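Local coordinates for protein alpha-1,3-glucanase (Paenibacillus glycanilyticus, PDB 6K0P) that hydrolyses alpha-1,3-glucan as a glycoside hydrolase of family 87, at residues I221-V235 / V255-R269. The protein carries 1 engineered substitution. Residues are numbered along the deposited sequence; the frame is centred on the assembly and turned at random.
Sequences INSKIFLYGRATEIV and VGFNISAAANGSTIR. With SO4 (sulfate ion), chain G.
Lys-224 reaches across to the next strand and gives its NZ to Phe-257 O at 3.1 Å, from above the carbonyl plane, 49° out of it. A bend at chi2 (-75°) folds the chain back over Gly-256, and the same NZ forms a salt bridge with Asp-289 and a hydrogen bond to Lys-286 O one strand further on. A methionine here would probably leave Asp-289 without this counter-charge and both carbonyls without this donor.

These are successive coils of the parallel beta-helix of the pectate-lyase-like domain: backbone bonds such as Ile-225 N to Gly-256 O (2.7 Å) and Ile-234 N to Thr-267 O join 224-227 to 256-259 and 233-235 to 267-269, all parallel. The register shifts by two residues between the pairs, taken up in the turns. There the Ser-266 hydroxyl does double duty, accepting Thr-232 N at OG (2.9 Å) and donating to Ala-263 O on an in-plane lone pair, which probably holds its rotation.

Inside the coil, Ile-234 CD1 meets Phe-257 CE1 at 3.4 Å from the opposite direction, while Ile-225 lies alongside that ring and Leu-227 CD2 touches it obliquely. On the outer surface Asn-258 CB sits over the Phe-226 face, 3.8 Å from the ring centroid, its amide 23° from the ring plane. At the far end Val-235 CG1 covers the Arg-269 guanidinium, 3.7 Å above its plane, and a water links Arg-269 NE to Glu-233 OE1, itself hydrogen-bonded to Tyr-187 OH.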
loop_
_atom_site.group_PDB
_atom_site.type_symbol
_atom_site.label_atom_id
_atom_site.label_comp_id
_atom_site.label_asym_id
_atom_site.label_seq_id
_atom_site.Cartn_x
_atom_site.Cartn_y
_atom_site.Cartn_z
ATOM N N ILE A 221 -8.237 11.779 -19.379
ATOM C CA ILE A 221 -9.460 11.517 -18.635
ATOM C C ILE A 221 -9.734 12.764 -17.799
ATOM O O ILE A 221 -9.094 13.010 -16.768
ATOM C CB ILE A 221 -9.397 10.224 -17.811
ATOM C CG1 ILE A 221 -8.115 10.122 -16.979
ATOM C CG2 ILE A 221 -9.493 9.014 -18.734
ATOM C CD1 ILE A 221 -8.159 8.978 -15.966
ATOM N N ASN A 222 -10.659 13.598 -18.274
ATOM C CA ASN A 222 -10.993 14.832 -17.574
ATOM C C ASN A 222 -12.370 14.770 -16.934
ATOM O O ASN A 222 -12.933 15.805 -16.565
ATOM C CB ASN A 222 -10.850 16.057 -18.482
ATOM C CG ASN A 222 -11.812 16.044 -19.651
ATOM O OD1 ASN A 222 -12.758 15.260 -19.693
ATOM N ND2 ASN A 222 -11.568 16.922 -20.617
ATOM N N SER A 223 -12.918 13.570 -16.791
ATOM C CA SER A 223 -14.249 13.397 -16.241
ATOM C C SER A 223 -14.333 12.014 -15.630
ATOM O O SER A 223 -13.442 11.177 -15.807
ATOM C CB SER A 223 -15.295 13.520 -17.339
ATOM O OG SER A 223 -15.151 12.440 -18.254
ATOM N N LYS A 224 -15.423 11.780 -14.912
ATOM C CA LYS A 224 -15.816 10.428 -14.543
ATOM C C LYS A 224 -16.533 9.796 -15.727
ATOM O O LYS A 224 -17.523 10.337 -16.234
ATOM C CB LYS A 224 -16.704 10.477 -13.304
ATOM C CG LYS A 224 -15.912 10.412 -12.028
ATOM C CD LYS A 224 -15.414 8.985 -11.793
ATOM C CE LYS A 224 -14.227 8.993 -10.858
ATOM N NZ LYS A 224 -13.972 7.612 -10.384
ATOM N N ILE A 225 -16.015 8.666 -16.186
ATOM C CA ILE A 225 -16.531 7.977 -17.360
ATOM C C ILE A 225 -17.474 6.882 -16.883
ATOM O O ILE A 225 -17.055 5.939 -16.195
ATOM C CB ILE A 225 -15.380 7.423 -18.211
ATOM C CG1 ILE A 225 -14.575 8.587 -18.792
ATOM C CG2 ILE A 225 -15.924 6.571 -19.335
ATOM C CD1 ILE A 225 -13.208 8.194 -19.311
ATOM N N PHE A 226 -18.755 7.002 -17.245
ATOM C CA PHE A 226 -19.781 6.107 -16.729
ATOM C C PHE A 226 -19.951 4.888 -17.622
ATOM O O PHE A 226 -20.035 5.005 -18.855
ATOM C CB PHE A 226 -21.107 6.850 -16.538
ATOM C CG PHE A 226 -21.125 7.668 -15.289
ATOM C CD1 PHE A 226 -20.569 8.935 -15.275
ATOM C CD2 PHE A 226 -21.618 7.139 -14.104
ATOM C CE1 PHE A 226 -20.537 9.686 -14.111
ATOM C CE2 PHE A 226 -21.599 7.878 -12.943
ATOM C CZ PHE A 226 -21.045 9.155 -12.937
ATOM N N LEU A 227 -19.987 3.719 -16.992
ATOM C CA LEU A 227 -20.224 2.458 -17.676
ATOM C C LEU A 227 -21.635 2.028 -17.320
ATOM O O LEU A 227 -21.975 1.915 -16.136
ATOM C CB LEU A 227 -19.212 1.389 -17.251
ATOM C CG LEU A 227 -17.733 1.756 -17.413
ATOM C CD1 LEU A 227 -16.855 0.505 -17.229
ATOM C CD2 LEU A 227 -17.485 2.396 -18.760
ATOM N N TYR A 228 -22.459 1.838 -18.341
ATOM C CA TYR A 228 -23.859 1.472 -18.166
ATOM C C TYR A 228 -24.302 0.749 -19.433
ATOM O O TYR A 228 -23.484 0.453 -20.312
ATOM C CB TYR A 228 -24.715 2.698 -17.802
ATOM C CG TYR A 228 -24.702 3.814 -18.829
ATOM C CD1 TYR A 228 -23.625 4.687 -18.924
ATOM C CD2 TYR A 228 -25.774 4.002 -19.694
ATOM C CE1 TYR A 228 -23.609 5.713 -19.866
ATOM C CE2 TYR A 228 -25.774 5.029 -20.630
ATOM C CZ TYR A 228 -24.692 5.880 -20.710
ATOM O OH TYR A 228 -24.677 6.899 -21.630
ATOM N N GLY A 229 -25.596 0.455 -19.526
ATOM C CA GLY A 229 -26.107 -0.311 -20.647
ATOM C C GLY A 229 -25.981 -1.801 -20.404
ATOM O O GLY A 229 -26.984 -2.497 -20.223
ATOM N N ARG A 230 -24.746 -2.299 -20.388
ATOM C CA ARG A 230 -24.478 -3.714 -20.169
ATOM C C ARG A 230 -23.022 -3.872 -19.758
ATOM O O ARG A 230 -22.246 -2.910 -19.776
ATOM C CB ARG A 230 -24.774 -4.536 -21.434
ATOM C CG ARG A 230 -23.882 -4.213 -22.612
ATOM C CD ARG A 230 -24.392 -4.932 -23.867
ATOM N NE ARG A 230 -23.471 -4.828 -24.998
ATOM C CZ ARG A 230 -23.462 -3.822 -25.862
ATOM N NH1 ARG A 230 -24.319 -2.815 -25.726
ATOM N NH2 ARG A 230 -22.599 -3.823 -26.869
ATOM N N ALA A 231 -22.663 -5.101 -19.383
ATOM C CA ALA A 231 -21.280 -5.407 -19.040
ATOM C C ALA A 231 -20.364 -4.976 -20.178
ATOM O O ALA A 231 -20.640 -5.244 -21.350
ATOM C CB ALA A 231 -21.126 -6.908 -18.782
ATOM N N THR A 232 -19.275 -4.298 -19.821
ATOM C CA THR A 232 -18.387 -3.637 -20.769
ATOM C C THR A 232 -16.965 -4.110 -20.517
ATOM O O THR A 232 -16.540 -4.223 -19.364
ATOM C CB THR A 232 -18.425 -2.126 -20.507
ATOM O OG1 THR A 232 -19.780 -1.657 -20.583
ATOM C CG2 THR A 232 -17.562 -1.355 -21.495
ATOM N N GLU A 233 -16.224 -4.386 -21.584
ATOM C CA GLU A 233 -14.793 -4.646 -21.485
ATOM C C GLU A 233 -14.042 -3.392 -21.908
ATOM O O GLU A 233 -14.331 -2.813 -22.961
ATOM C CB GLU A 233 -14.399 -5.807 -22.392
ATOM C CG GLU A 233 -15.015 -7.130 -21.999
ATOM C CD GLU A 233 -14.597 -8.248 -22.919
ATOM O OE1 GLU A 233 -13.423 -8.266 -23.340
ATOM O OE2 GLU A 233 -15.451 -9.109 -23.226
ATOM N N ILE A 234 -13.089 -2.961 -21.084
ATOM C CA ILE A 234 -12.176 -1.876 -21.419
ATOM C C ILE A 234 -10.779 -2.473 -21.398
ATOM O O ILE A 234 -10.320 -2.940 -20.349
ATOM C CB ILE A 234 -12.312 -0.701 -20.441
ATOM C CG1 ILE A 234 -13.746 -0.166 -20.489
ATOM C CG2 ILE A 234 -11.311 0.412 -20.774
ATOM C CD1 ILE A 234 -14.002 0.983 -19.579
ATOM N N VAL A 235 -10.127 -2.505 -22.556
ATOM C CA VAL A 235 -8.874 -3.231 -22.744
ATOM C C VAL A 235 -7.836 -2.265 -23.297
ATOM O O VAL A 235 -8.068 -1.628 -24.330
ATOM C CB VAL A 235 -9.053 -4.411 -23.720
ATOM C CG1 VAL A 235 -7.747 -5.159 -23.886
ATOM C CG2 VAL A 235 -10.185 -5.350 -23.249
ATOM N N VAL A 255 -11.607 11.989 -11.567
ATOM C CA VAL A 255 -11.713 11.440 -12.909
ATOM C C VAL A 255 -11.489 9.940 -12.836
ATOM O O VAL A 255 -10.990 9.411 -11.840
ATOM C CB VAL A 255 -10.728 12.108 -13.897
ATOM C CG1 VAL A 255 -10.995 13.610 -13.955
ATOM C CG2 VAL A 255 -9.285 11.825 -13.486
ATOM N N GLY A 256 -11.898 9.243 -13.894
ATOM C CA GLY A 256 -11.746 7.804 -13.928
ATOM C C GLY A 256 -13.011 7.151 -14.427
ATOM O O GLY A 256 -13.637 7.664 -15.356
ATOM N N PHE A 257 -13.397 6.032 -13.822
ATOM C CA PHE A 257 -14.588 5.298 -14.227
ATOM C C PHE A 257 -15.577 5.216 -13.077
ATOM O O PHE A 257 -15.202 5.226 -11.902
ATOM C CB PHE A 257 -14.238 3.878 -14.695
ATOM C CG PHE A 257 -13.418 3.853 -15.954
ATOM C CD1 PHE A 257 -14.003 4.070 -17.188
ATOM C CD2 PHE A 257 -12.047 3.653 -15.889
ATOM C CE1 PHE A 257 -13.238 4.076 -18.342
ATOM C CE2 PHE A 257 -11.282 3.647 -17.034
ATOM C CZ PHE A 257 -11.874 3.859 -18.263
ATOM N N ASN A 258 -16.859 5.150 -13.432
ATOM C CA ASN A 258 -17.919 4.919 -12.465
ATOM C C ASN A 258 -18.851 3.884 -13.079
ATOM O O ASN A 258 -19.438 4.126 -14.139
ATOM C CB ASN A 258 -18.661 6.228 -12.143
ATOM C CG ASN A 258 -19.664 6.075 -11.010
ATOM O OD1 ASN A 258 -20.345 5.056 -10.910
ATOM N ND2 ASN A 258 -19.771 7.097 -10.157
ATOM N N ILE A 259 -18.949 2.724 -12.438
ATOM C CA ILE A 259 -19.624 1.556 -12.992
ATOM C C ILE A 259 -21.025 1.478 -12.393
ATOM O O ILE A 259 -21.185 1.175 -11.205
ATOM C CB ILE A 259 -18.828 0.275 -12.706
ATOM C CG1 ILE A 259 -17.367 0.447 -13.153
ATOM C CG2 ILE A 259 -19.490 -0.924 -13.398
ATOM C CD1 ILE A 259 -16.485 -0.771 -12.886
ATOM N N SER A 260 -22.037 1.764 -13.210
ATOM C CA SER A 260 -23.427 1.644 -12.795
ATOM C C SER A 260 -23.849 0.176 -12.768
ATOM O O SER A 260 -23.196 -0.694 -13.346
ATOM C CB SER A 260 -24.327 2.423 -13.752
ATOM O OG SER A 260 -23.954 3.796 -13.779
ATOM N N ALA A 261 -24.979 -0.092 -12.094
ATOM C CA ALA A 261 -25.422 -1.471 -11.904
ATOM C C ALA A 261 -25.598 -2.201 -13.232
ATOM O O ALA A 261 -25.290 -3.396 -13.338
ATOM C CB ALA A 261 -26.716 -1.502 -11.092
ATOM N N ALA A 262 -26.083 -1.501 -14.257
ATOM C CA ALA A 262 -26.276 -2.132 -15.558
ATOM C C ALA A 262 -24.978 -2.692 -16.125
ATOM O O ALA A 262 -25.022 -3.607 -16.955
ATOM C CB ALA A 262 -26.876 -1.127 -16.544
ATOM N N ALA A 263 -23.828 -2.182 -15.678
ATOM C CA ALA A 263 -22.527 -2.629 -16.156
ATOM C C ALA A 263 -21.825 -3.556 -15.171
ATOM O O ALA A 263 -20.611 -3.777 -15.278
ATOM C CB ALA A 263 -21.644 -1.439 -16.525
ATOM N N ASN A 264 -22.562 -4.123 -14.220
ATOM C CA ASN A 264 -22.009 -5.233 -13.460
ATOM C C ASN A 264 -21.507 -6.294 -14.432
ATOM O O ASN A 264 -22.059 -6.468 -15.524
ATOM C CB ASN A 264 -23.084 -5.832 -12.552
ATOM C CG ASN A 264 -23.339 -4.984 -11.302
ATOM O OD1 ASN A 264 -22.526 -4.126 -10.932
ATOM N ND2 ASN A 264 -24.466 -5.232 -10.644
ATOM N N GLY A 265 -20.420 -6.972 -14.061
ATOM C CA GLY A 265 -19.808 -7.938 -14.952
ATOM C C GLY A 265 -18.761 -7.368 -15.890
ATOM O O GLY A 265 -18.218 -8.118 -16.710
ATOM N N SER A 266 -18.473 -6.074 -15.804
ATOM C CA SER A 266 -17.489 -5.425 -16.662
ATOM C C SER A 266 -16.066 -5.849 -16.303
ATOM O O SER A 266 -15.792 -6.394 -15.231
ATOM C CB SER A 266 -17.601 -3.904 -16.530
ATOM O OG SER A 266 -18.820 -3.424 -17.085
ATOM N N THR A 267 -15.147 -5.568 -17.226
ATOM C CA THR A 267 -13.729 -5.830 -17.044
ATOM C C THR A 267 -12.962 -4.596 -17.483
ATOM O O THR A 267 -13.238 -4.045 -18.551
ATOM C CB THR A 267 -13.286 -7.018 -17.903
ATOM O OG1 THR A 267 -14.005 -8.195 -17.499
ATOM C CG2 THR A 267 -11.791 -7.259 -17.751
ATOM N N ILE A 268 -12.020 -4.149 -16.653
ATOM C CA ILE A 268 -11.085 -3.092 -17.021
ATOM C C ILE A 268 -9.691 -3.677 -16.879
ATOM O O ILE A 268 -9.327 -4.150 -15.793
ATOM C CB ILE A 268 -11.243 -1.859 -16.118
ATOM C CG1 ILE A 268 -12.674 -1.316 -16.192
ATOM C CG2 ILE A 268 -10.237 -0.780 -16.505
ATOM C CD1 ILE A 268 -12.962 -0.187 -15.212
ATOM N N ARG A 269 -8.905 -3.654 -17.957
ATOM C CA ARG A 269 -7.617 -4.336 -17.883
ATOM C C ARG A 269 -6.550 -3.714 -18.773
ATOM O O ARG A 269 -6.843 -3.087 -19.796
ATOM C CB ARG A 269 -7.734 -5.835 -18.195
ATOM C CG ARG A 269 -8.145 -6.150 -19.639
ATOM C CD ARG A 269 -8.205 -7.664 -19.826
ATOM N NE ARG A 269 -8.854 -8.116 -21.053
ATOM C CZ ARG A 269 -8.200 -8.481 -22.147
ATOM N NH1 ARG A 269 -6.874 -8.421 -22.177
ATOM N NH2 ARG A 269 -8.869 -8.912 -23.217
HETATM S S SO4 G . -27.077 2.596 -10.423
HETATM O O1 SO4 G . -26.906 4.030 -10.195
HETATM O O2 SO4 G . -25.789 1.920 -10.251
HETATM O O3 SO4 G . -28.028 2.064 -9.448
HETATM O O4 SO4 G . -27.605 2.381 -11.771
HETATM O O HOH W 1 -27.435 -4.806 -17.754
HETATM O O HOH W 2 -11.568 -8.555 -21.459
#